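Local coordinates for ruler protein (Pseudomonas aeruginosa, PDB 5CUK) that probably senses needle length in type III secretion, acting as a molecular ruler, and is represented here by its C-terminal FliK-like domain, at residues H56-I61 with P92-F97; V48-L53 with I61-S66. One frame throughout, in Å; residues are numbered along the deposited sequence.

Interaction 1: H56-I61 with P92-F97; sequences HGQLQI and PVQLTF
The side-chain amide of Q94 is partly covered by Q58. CB and CG of Q58 lie over one face of it, at its nitrogen end, with Q58 CB 3.4 Å from Q94 NE2. CG of Q94 stands beside its own backbone N (chi1 -51°), and with the chain extended beyond it the amide reaches back under Q58. There Q58 CG sits almost straight above Q94 NE2, at 3.6 Å. The amide of Q58 itself leads away from the strand 93-99, and the two amide planes are 75° apart. At the oxygen end of the Q94 amide sits a water. It accepts from Q60 NE2 at 2.9 Å, and it gives only a weak bond to Q94 OE1, at 3.5 Å. The ring of P92 meets the backbone of G57, with P92 CD 3.8 Å from G57 O.

Beneath these side chains the strands pair in parallel, L59 with V93, Q60 with Q94 and I61 with L95. This pairing closes a beta-alpha-beta crossover, because helices 67-75 and 77-87 lie between strands 59-65 and 93-99. L59 bonds P92 O through its N and Q94 N through its O. I61 does the same with Q94 O and T96 N, and I61 N to Q94 O is 2.8 Å.

The opposite face is apolar and buried. I61 CD1 touches V93 CG1 at 4.1 Å, and I61 CG2 lies 4.3 Å from L95 CD1. Helix 77-87 covers V93 and L95, while V21 of helix 11-29 meets I61. Q85 of helix 77-87 also accepts a hydrogen bond from V93 N.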
# COMPACT_ATOMS: atom_id res chain seq x y z
N HIS A 56 4.09 -8.68 14.64
CA HIS A 56 4.86 -8.06 15.71
C HIS A 56 6.21 -7.50 15.28
O HIS A 56 6.54 -6.34 15.60
CB HIS A 56 5.02 -9.03 16.88
CG HIS A 56 3.72 -9.47 17.46
ND1 HIS A 56 3.25 -9.02 18.69
CD2 HIS A 56 2.77 -10.32 17.00
CE1 HIS A 56 2.08 -9.57 18.94
NE2 HIS A 56 1.77 -10.37 17.93
N GLY A 57 7.00 -8.26 14.53
CA GLY A 57 8.25 -7.70 14.03
C GLY A 57 8.17 -6.93 12.72
O GLY A 57 9.20 -6.58 12.17
N GLN A 58 6.96 -6.65 12.22
CA GLN A 58 6.78 -6.04 10.88
C GLN A 58 5.35 -5.65 10.52
O GLN A 58 4.39 -6.22 11.04
CB GLN A 58 7.29 -6.98 9.79
CG GLN A 58 6.33 -8.12 9.39
CD GLN A 58 6.17 -9.17 10.48
OE1 GLN A 58 7.14 -9.80 10.92
NE2 GLN A 58 4.94 -9.37 10.92
N LEU A 59 5.21 -4.69 9.62
CA LEU A 59 3.92 -4.36 9.07
C LEU A 59 3.94 -4.65 7.60
O LEU A 59 4.74 -4.06 6.87
CB LEU A 59 3.56 -2.92 9.33
CG LEU A 59 2.28 -2.51 8.58
CD1 LEU A 59 1.04 -2.94 9.36
CD2 LEU A 59 2.25 -1.02 8.27
N GLN A 60 3.08 -5.57 7.18
CA GLN A 60 3.00 -6.02 5.79
C GLN A 60 1.94 -5.27 5.02
O GLN A 60 0.81 -5.14 5.48
CB GLN A 60 2.69 -7.52 5.74
CG GLN A 60 3.88 -8.37 6.08
CD GLN A 60 3.51 -9.82 6.19
OE1 GLN A 60 2.67 -10.19 7.00
NE2 GLN A 60 4.10 -10.65 5.35
N ILE A 61 2.32 -4.78 3.83
CA ILE A 61 1.42 -4.03 2.94
C ILE A 61 1.47 -4.68 1.57
O ILE A 61 2.54 -4.85 0.99
CB ILE A 61 1.80 -2.54 2.83
CG1 ILE A 61 1.76 -1.90 4.21
CG2 ILE A 61 0.89 -1.77 1.82
CD1 ILE A 61 2.49 -0.62 4.31
N PRO A 92 9.54 -2.13 10.75
CA PRO A 92 9.91 -2.36 9.36
C PRO A 92 8.67 -2.64 8.51
O PRO A 92 7.77 -3.37 8.93
CB PRO A 92 10.80 -3.60 9.44
CG PRO A 92 11.42 -3.52 10.77
CD PRO A 92 10.33 -2.97 11.67
N VAL A 93 8.62 -2.02 7.33
CA VAL A 93 7.52 -2.24 6.40
C VAL A 93 7.94 -3.31 5.38
O VAL A 93 9.06 -3.32 4.93
CB VAL A 93 7.12 -0.92 5.67
CG1 VAL A 93 6.55 -1.22 4.28
CG2 VAL A 93 6.13 -0.12 6.53
N GLN A 94 7.03 -4.22 5.04
CA GLN A 94 7.29 -5.17 3.99
C GLN A 94 6.23 -4.99 2.93
O GLN A 94 5.04 -5.16 3.19
CB GLN A 94 7.31 -6.59 4.54
CG GLN A 94 8.23 -6.73 5.77
CD GLN A 94 8.49 -8.18 6.19
OE1 GLN A 94 8.07 -9.13 5.51
NE2 GLN A 94 9.21 -8.35 7.30
N LEU A 95 6.69 -4.60 1.74
CA LEU A 95 5.84 -4.24 0.61
C LEU A 95 5.79 -5.33 -0.42
O LEU A 95 6.82 -5.80 -0.87
CB LEU A 95 6.34 -2.95 -0.05
CG LEU A 95 5.59 -2.54 -1.32
CD1 LEU A 95 4.16 -2.19 -0.97
CD2 LEU A 95 6.28 -1.39 -2.05
N THR A 96 4.59 -5.76 -0.79
CA THR A 96 4.43 -6.75 -1.83
C THR A 96 3.31 -6.37 -2.83
O THR A 96 2.43 -5.56 -2.50
CB THR A 96 4.12 -8.12 -1.23
OG1 THR A 96 2.95 -8.01 -0.43
CG2 THR A 96 5.27 -8.60 -0.33
N PHE A 97 3.35 -6.97 -4.02
CA PHE A 97 2.36 -6.74 -5.07
C PHE A 97 1.65 -8.02 -5.51
O PHE A 97 2.23 -9.10 -5.52
CB PHE A 97 3.01 -6.05 -6.26
CG PHE A 97 3.67 -4.78 -5.91
CD1 PHE A 97 2.91 -3.67 -5.57
CD2 PHE A 97 5.05 -4.67 -5.88
CE1 PHE A 97 3.51 -2.48 -5.20
CE2 PHE A 97 5.65 -3.48 -5.51
CZ PHE A 97 4.88 -2.39 -5.17
O HOH W 1 5.58 -9.53 3.10

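Interaction 2: V48-L53 with I61-S66; sequences VEVQVL and IEISAS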
# COMPACT_ATOMS: atom_id res chain seq x y z
N VAL A 48 -7.56 -0.55 -7.28
CA VAL A 48 -6.46 -1.16 -6.59
C VAL A 48 -6.99 -1.66 -5.21
O VAL A 48 -7.83 -1.02 -4.58
CB VAL A 48 -5.35 -0.10 -6.49
CG1 VAL A 48 -4.82 0.05 -5.12
CG2 VAL A 48 -4.27 -0.35 -7.48
N GLU A 49 -6.54 -2.83 -4.75
CA GLU A 49 -6.86 -3.30 -3.41
C GLU A 49 -5.68 -3.08 -2.49
O GLU A 49 -4.57 -3.48 -2.83
CB GLU A 49 -7.25 -4.78 -3.42
CG GLU A 49 -7.85 -5.26 -2.11
CD GLU A 49 -9.29 -4.73 -1.88
OE1 GLU A 49 -9.93 -4.25 -2.85
OE2 GLU A 49 -9.75 -4.80 -0.72
N VAL A 50 -5.91 -2.46 -1.33
CA VAL A 50 -4.86 -2.32 -0.33
C VAL A 50 -5.12 -3.28 0.83
O VAL A 50 -6.18 -3.27 1.38
CB VAL A 50 -4.79 -0.90 0.21
CG1 VAL A 50 -3.70 -0.79 1.25
CG2 VAL A 50 -4.53 0.06 -0.92
N GLN A 51 -4.15 -4.11 1.17
CA GLN A 51 -4.27 -4.98 2.35
C GLN A 51 -3.08 -4.73 3.26
O GLN A 51 -1.95 -4.63 2.78
CB GLN A 51 -4.33 -6.46 1.94
CG GLN A 51 -4.32 -7.46 3.12
CD GLN A 51 -5.71 -7.66 3.71
OE1 GLN A 51 -6.63 -8.07 3.02
NE2 GLN A 51 -5.87 -7.34 4.98
N VAL A 52 -3.32 -4.59 4.56
CA VAL A 52 -2.22 -4.48 5.48
C VAL A 52 -2.42 -5.55 6.56
O VAL A 52 -3.54 -5.98 6.82
CB VAL A 52 -2.06 -3.08 6.14
CG1 VAL A 52 -2.43 -1.96 5.19
CG2 VAL A 52 -2.86 -2.98 7.40
N LEU A 53 -1.32 -6.02 7.11
CA LEU A 53 -1.35 -7.01 8.17
C LEU A 53 -0.30 -6.59 9.14
O LEU A 53 0.89 -6.50 8.85
CB LEU A 53 -1.08 -8.43 7.69
CG LEU A 53 -1.09 -9.46 8.82
CD1 LEU A 53 -2.50 -9.52 9.40
CD2 LEU A 53 -0.63 -10.81 8.33
N ILE A 61 2.32 -4.78 3.83
CA ILE A 61 1.42 -4.03 2.94
C ILE A 61 1.47 -4.68 1.57
O ILE A 61 2.54 -4.85 0.99
CB ILE A 61 1.80 -2.54 2.83
CG1 ILE A 61 1.76 -1.90 4.21
CG2 ILE A 61 0.89 -1.77 1.82
CD1 ILE A 61 2.49 -0.62 4.31
N GLU A 62 0.31 -5.09 1.09
CA GLU A 62 0.18 -5.67 -0.24
C GLU A 62 -0.81 -4.88 -1.10
O GLU A 62 -1.92 -4.56 -0.67
CB GLU A 62 -0.25 -7.12 -0.13
CG GLU A 62 -0.38 -7.84 -1.44
CD GLU A 62 -1.06 -9.17 -1.24
OE1 GLU A 62 -0.35 -10.20 -1.14
OE2 GLU A 62 -2.32 -9.19 -1.16
N ILE A 63 -0.36 -4.51 -2.30
CA ILE A 63 -1.19 -3.81 -3.26
C ILE A 63 -1.52 -4.75 -4.41
O ILE A 63 -0.63 -5.38 -4.98
CB ILE A 63 -0.50 -2.55 -3.85
CG1 ILE A 63 0.24 -1.76 -2.77
CG2 ILE A 63 -1.51 -1.73 -4.58
CD1 ILE A 63 -0.64 -1.31 -1.61
N SER A 64 -2.80 -4.84 -4.72
CA SER A 64 -3.28 -5.69 -5.78
C SER A 64 -3.85 -4.78 -6.84
O SER A 64 -4.59 -3.83 -6.53
CB SER A 64 -4.33 -6.67 -5.26
OG SER A 64 -3.80 -7.41 -4.18
N ALA A 65 -3.48 -5.06 -8.10
CA ALA A 65 -3.84 -4.18 -9.20
C ALA A 65 -3.89 -4.91 -10.54
O ALA A 65 -3.44 -6.04 -10.67
CB ALA A 65 -2.85 -3.03 -9.29
N SER A 66 -4.39 -4.22 -11.56
CA SER A 66 -4.37 -4.72 -12.93
C SER A 66 -2.92 -4.95 -13.36
O SER A 66 -1.97 -4.45 -12.70
CB SER A 66 -5.09 -3.76 -13.86
OG SER A 66 -4.27 -2.64 -14.13
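I63 has CG2 anti to its backbone N, which brings that methyl to V48 CG1 at 3.8 Å. Its CG1 branch stands beside the backbone N, and chi2 of -57° turns CD1 next to V50 CG2, 4.2 Å away. The side chains of V50 and I63 lie side by side and point the same way. V48 has an unusual chi1 of 130°, and its CG2 packs closely on A65 CB, at 3.5 Å.

The backbones form the antiparallel hairpin of strands 46-54 and 59-65. E49-S64 and Q51-E62 are hydrogen-bonded pairs, each with two bonds, such as E49 N to S64 O at 2.8 Å. V50-I63 and V52-I61 are non-hydrogen-bonded pairs. Their side chains face helix 11-29, where R24 meets V50 and V52, and helix 67-75, where L73 meets I63.

On the other face, E49 CB and S64 CB are 3.9 Å apart. Q51 NE2 bonds V52 O at 3.3 Å from above the carbonyl plane, while Q51 OE1 accepts from R37. E49 forms a salt bridge with the same R37. The four backbone bonds and the apolar side chains of V48, V50, V52, I61, I63 and A65 thus join the two strands. R37, from strand 35-42, probably offsets the charge of E49, and together with V52 O it holds both ends of the Q51 amide.

Overall arrangement
Interactions 1 and 2 lie side by side in one mixed sheet, with centres 12 Å apart. They share I61 and the strand 59-65, which runs antiparallel to 46-54 and parallel to 93-99. Across the sheet the order is 35-42, 46-54, 59-65, 93-99, the same as along the chain. Segment 48-53 comes first, then 56-61, 61-66 and 92-97, so the two contacts alternate in sequence. Backbone bonds of Q60 with L53 and of T96 with I63 tie them together. Strand 59-65 therefore joins the local hairpin to the long helical crossover in the middle of the sheet, whose buried face packs against the helices.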